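Local coordinates for leucine-rich-repeat protein (Methanosarcina barkeri, PDB 4WNR) that binds GDP and magnesium through its Roc G-domain, which is joined here to part of the COR domain, and probably phosphorylates serine and threonine residues of proteins, at residues 102-110 with 327-335. Residues are numbered along the deposited sequence; the frame is centred on the assembly and turned at random.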
loop_
_atom_site.group_PDB
_atom_site.type_symbol
_atom_site.label_atom_id
_atom_site.label_comp_id
_atom_site.label_asym_id
_atom_site.label_seq_id
_atom_site.Cartn_x
_atom_site.Cartn_y
_atom_site.Cartn_z
ATOM N N ILE A 102 0.759 -8.538 -7.310
ATOM C CA ILE A 102 1.339 -7.981 -8.536
ATOM C C ILE A 102 0.688 -8.593 -9.778
ATOM O O ILE A 102 0.468 -7.898 -10.772
ATOM C CB ILE A 102 2.876 -8.165 -8.581
ATOM C CG1 ILE A 102 3.570 -7.124 -7.693
ATOM C CG2 ILE A 102 3.416 -8.014 -10.000
ATOM C CD1 ILE A 102 3.443 -7.370 -6.207
ATOM N N MET A 103 0.388 -9.890 -9.714
ATOM C CA MET A 103 -0.229 -10.606 -10.836
ATOM C C MET A 103 -1.625 -10.067 -11.140
ATOM O O MET A 103 -1.918 -9.700 -12.278
ATOM C CB MET A 103 -0.307 -12.106 -10.535
ATOM C CG MET A 103 -0.898 -12.941 -11.663
ATOM S SD MET A 103 -0.658 -14.714 -11.438
ATOM C CE MET A 103 -1.538 -15.003 -9.903
ATOM N N HIS A 104 -2.474 -10.025 -10.117
ATOM C CA HIS A 104 -3.846 -9.526 -10.256
ATOM C C HIS A 104 -3.953 -8.001 -10.158
ATOM O O HIS A 104 -5.034 -7.447 -10.351
ATOM C CB HIS A 104 -4.752 -10.166 -9.204
ATOM C CG HIS A 104 -4.845 -11.656 -9.316
ATOM N ND1 HIS A 104 -5.307 -12.289 -10.450
ATOM C CD2 HIS A 104 -4.544 -12.636 -8.433
ATOM C CE1 HIS A 104 -5.280 -13.597 -10.262
ATOM N NE2 HIS A 104 -4.823 -13.834 -9.045
ATOM N N ALA A 105 -2.839 -7.341 -9.843
ATOM C CA ALA A 105 -2.761 -5.874 -9.771
ATOM C C ALA A 105 -3.598 -5.266 -8.637
ATOM O O ALA A 105 -4.045 -4.121 -8.735
ATOM C CB ALA A 105 -3.134 -5.250 -11.113
ATOM N N THR A 106 -3.786 -6.023 -7.558
ATOM C CA THR A 106 -4.527 -5.536 -6.388
ATOM C C THR A 106 -3.668 -4.640 -5.489
ATOM O O THR A 106 -4.182 -3.997 -4.572
ATOM C CB THR A 106 -5.097 -6.692 -5.544
ATOM O OG1 THR A 106 -4.035 -7.554 -5.121
ATOM C CG2 THR A 106 -6.112 -7.491 -6.345
ATOM N N HIS A 107 -2.363 -4.604 -5.750
ATOM C CA HIS A 107 -1.452 -3.694 -5.049
ATOM C C HIS A 107 -1.784 -2.225 -5.329
ATOM O O HIS A 107 -1.472 -1.351 -4.523
ATOM C CB HIS A 107 0.002 -3.979 -5.434
ATOM C CG HIS A 107 0.351 -3.578 -6.833
ATOM N ND1 HIS A 107 0.082 -4.373 -7.925
ATOM C CD2 HIS A 107 0.950 -2.464 -7.317
ATOM C CE1 HIS A 107 0.499 -3.767 -9.022
ATOM N NE2 HIS A 107 1.028 -2.606 -8.681
ATOM N N GLN A 108 -2.417 -1.970 -6.475
ATOM C CA GLN A 108 -2.856 -0.624 -6.863
ATOM C C GLN A 108 -3.755 0.056 -5.825
ATOM O O GLN A 108 -3.778 1.286 -5.735
ATOM C CB GLN A 108 -3.595 -0.677 -8.203
ATOM C CG GLN A 108 -2.705 -0.939 -9.406
ATOM C CD GLN A 108 -3.502 -1.071 -10.691
ATOM O OE1 GLN A 108 -4.361 -1.944 -10.808
ATOM N NE2 GLN A 108 -3.224 -0.202 -11.662
ATOM N N PHE A 109 -4.488 -0.738 -5.045
ATOM C CA PHE A 109 -5.403 -0.192 -4.033
ATOM C C PHE A 109 -4.642 0.532 -2.919
ATOM O O PHE A 109 -5.174 1.447 -2.288
ATOM C CB PHE A 109 -6.279 -1.287 -3.393
ATOM C CG PHE A 109 -6.911 -2.248 -4.371
ATOM C CD1 PHE A 109 -7.211 -1.869 -5.675
ATOM C CD2 PHE A 109 -7.239 -3.535 -3.964
ATOM C CE1 PHE A 109 -7.794 -2.764 -6.558
ATOM C CE2 PHE A 109 -7.827 -4.432 -4.838
ATOM C CZ PHE A 109 -8.107 -4.047 -6.137
ATOM N N PHE A 110 -3.400 0.113 -2.684
ATOM C CA PHE A 110 -2.616 0.578 -1.540
ATOM C C PHE A 110 -1.475 1.531 -1.909
ATOM O O PHE A 110 -0.739 1.979 -1.031
ATOM C CB PHE A 110 -2.073 -0.633 -0.782
ATOM C CG PHE A 110 -3.084 -1.734 -0.614
ATOM C CD1 PHE A 110 -4.094 -1.630 0.333
ATOM C CD2 PHE A 110 -3.038 -2.866 -1.417
ATOM C CE1 PHE A 110 -5.029 -2.639 0.486
ATOM C CE2 PHE A 110 -3.972 -3.880 -1.269
ATOM C CZ PHE A 110 -4.969 -3.766 -0.316
ATOM N N ASN A 327 -17.113 -1.469 -7.606
ATOM C CA ASN A 327 -16.672 -0.142 -8.050
ATOM C C ASN A 327 -15.173 0.074 -7.842
ATOM O O ASN A 327 -14.532 0.791 -8.611
ATOM C CB ASN A 327 -17.461 0.964 -7.340
ATOM C CG ASN A 327 -18.911 1.029 -7.791
ATOM O OD1 ASN A 327 -19.200 1.066 -8.987
ATOM N ND2 ASN A 327 -19.832 1.054 -6.833
ATOM N N LEU A 328 -14.628 -0.550 -6.801
ATOM C CA LEU A 328 -13.188 -0.509 -6.533
ATOM C C LEU A 328 -12.432 -1.254 -7.635
ATOM O O LEU A 328 -11.418 -0.768 -8.138
ATOM C CB LEU A 328 -12.885 -1.101 -5.147
ATOM C CG LEU A 328 -11.492 -0.971 -4.513
ATOM C CD1 LEU A 328 -10.505 -1.950 -5.121
ATOM C CD2 LEU A 328 -10.962 0.455 -4.592
ATOM N N MET A 329 -12.941 -2.424 -8.018
ATOM C CA MET A 329 -12.364 -3.201 -9.121
ATOM C C MET A 329 -12.501 -2.471 -10.459
ATOM O O MET A 329 -11.598 -2.529 -11.295
ATOM C CB MET A 329 -13.022 -4.579 -9.213
ATOM C CG MET A 329 -12.579 -5.549 -8.131
ATOM S SD MET A 329 -13.503 -7.096 -8.162
ATOM C CE MET A 329 -12.933 -7.805 -9.706
ATOM N N LYS A 330 -13.630 -1.793 -10.654
ATOM C CA LYS A 330 -13.852 -0.964 -11.846
ATOM C C LYS A 330 -12.847 0.184 -11.941
ATOM O O LYS A 330 -12.351 0.497 -13.024
ATOM C CB LYS A 330 -15.268 -0.380 -11.851
ATOM C CG LYS A 330 -16.345 -1.327 -12.356
ATOM C CD LYS A 330 -17.736 -0.712 -12.250
ATOM C CE LYS A 330 -17.878 0.544 -13.102
ATOM N NZ LYS A 330 -19.296 0.974 -13.241
ATOM N N LYS A 331 -12.565 0.803 -10.797
ATOM C CA LYS A 331 -11.691 1.976 -10.725
ATOM C C LYS A 331 -10.302 1.695 -11.296
ATOM O O LYS A 331 -9.784 2.481 -12.090
ATOM C CB LYS A 331 -11.560 2.449 -9.272
ATOM C CG LYS A 331 -11.038 3.867 -9.118
ATOM C CD LYS A 331 -10.542 4.123 -7.704
ATOM C CE LYS A 331 -10.505 5.608 -7.378
ATOM N NZ LYS A 331 -9.782 6.414 -8.401
ATOM N N PHE A 332 -9.715 0.571 -10.889
ATOM C CA PHE A 332 -8.351 0.209 -11.292
ATOM C C PHE A 332 -8.299 -0.759 -12.482
ATOM O O PHE A 332 -7.272 -1.393 -12.727
ATOM C CB PHE A 332 -7.597 -0.373 -10.097
ATOM C CG PHE A 332 -7.431 0.595 -8.963
ATOM C CD1 PHE A 332 -6.440 1.565 -9.003
ATOM C CD2 PHE A 332 -8.268 0.545 -7.859
ATOM C CE1 PHE A 332 -6.283 2.464 -7.960
ATOM C CE2 PHE A 332 -8.115 1.439 -6.812
ATOM C CZ PHE A 332 -7.121 2.400 -6.864
ATOM N N GLU A 333 -9.406 -0.857 -13.218
ATOM C CA GLU A 333 -9.475 -1.618 -14.474
ATOM C C GLU A 333 -9.226 -3.124 -14.311
ATOM O O GLU A 333 -8.611 -3.759 -15.168
ATOM C CB GLU A 333 -8.524 -1.022 -15.521
ATOM C CG GLU A 333 -8.695 0.478 -15.718
ATOM C CD GLU A 333 -7.899 1.013 -16.892
ATOM O OE1 GLU A 333 -7.923 0.382 -17.970
ATOM O OE2 GLU A 333 -7.255 2.073 -16.738
ATOM N N LEU A 334 -9.717 -3.681 -13.208
ATOM C CA LEU A 334 -9.804 -5.133 -13.029
ATOM C C LEU A 334 -11.184 -5.624 -13.476
ATOM O O LEU A 334 -11.476 -6.820 -13.429
ATOM C CB LEU A 334 -9.573 -5.513 -11.562
ATOM C CG LEU A 334 -8.135 -5.481 -11.034
ATOM C CD1 LEU A 334 -7.526 -4.092 -11.138
ATOM C CD2 LEU A 334 -8.102 -5.971 -9.594
ATOM N N CYS A 335 -12.022 -4.688 -13.913
ATOM C CA CYS A 335 -13.411 -4.969 -14.242
ATOM C C CYS A 335 -13.913 -3.937 -15.252
ATOM O O CYS A 335 -13.477 -2.783 -15.236
ATOM C CB CYS A 335 -14.253 -4.912 -12.967
ATOM S SG CYS A 335 -15.551 -6.156 -12.881
#
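Phe109 reaches from the 3-10 turn 107-109 into a hydrophobic patch made by Leu328, Phe332 and Leu334. Its CG lies anti to the carbonyl carbon (chi1 -46°), which carries the ring toward the COR segment although the CA-CB bond itself does not head there. Leu328, with CG anti to its own backbone N (chi1 -170°), places CD1 over the centre of one face of this ring, though the modelled approach is implausibly close and its closeness doubtful; the carbonyl oxygen of Thr106 lies over the opposite face, displaced toward the rim. Phe332 CD2 lies near the plane of the Phe109 ring at its edge, 3.4 Å from Phe109 CD1, the rings themselves being oblique at 50°, neither stacked nor T-shaped. A flat, wide side chain suits this place because its faces and rim meet several partners at once. The contact joins the loop after helix 99-104 of the Roc G-domain to the C-terminal end of helix 322-331 in the COR-A region. That helix ends in a Schellman motif: Leu334 N bonds to Met329 O and Glu333 N to Lys330 O, and Glu333, with positive phi, turns the chain so that Leu334 faces Roc. Were the Phe109 ring cut back to an alanine, Phe332 CD2 and Leu334 CD2 would probably lose the surface they lie against, opening a gap beside them. Leu334 CD2 packs against His104 O, 3.5 Å away, and lies obliquely 4.0 Å from Phe109 CZ. The Phe332 ring also turns a face to the backbone of Gln108 and Phe109, while the aliphatic CB of Gln108 packs 3.7 Å from Phe332 CD1. Thr106 OG1 and Tyr283 OH share a hydrogen bond, and helix 275-286 also touches Phe109 through Ile278.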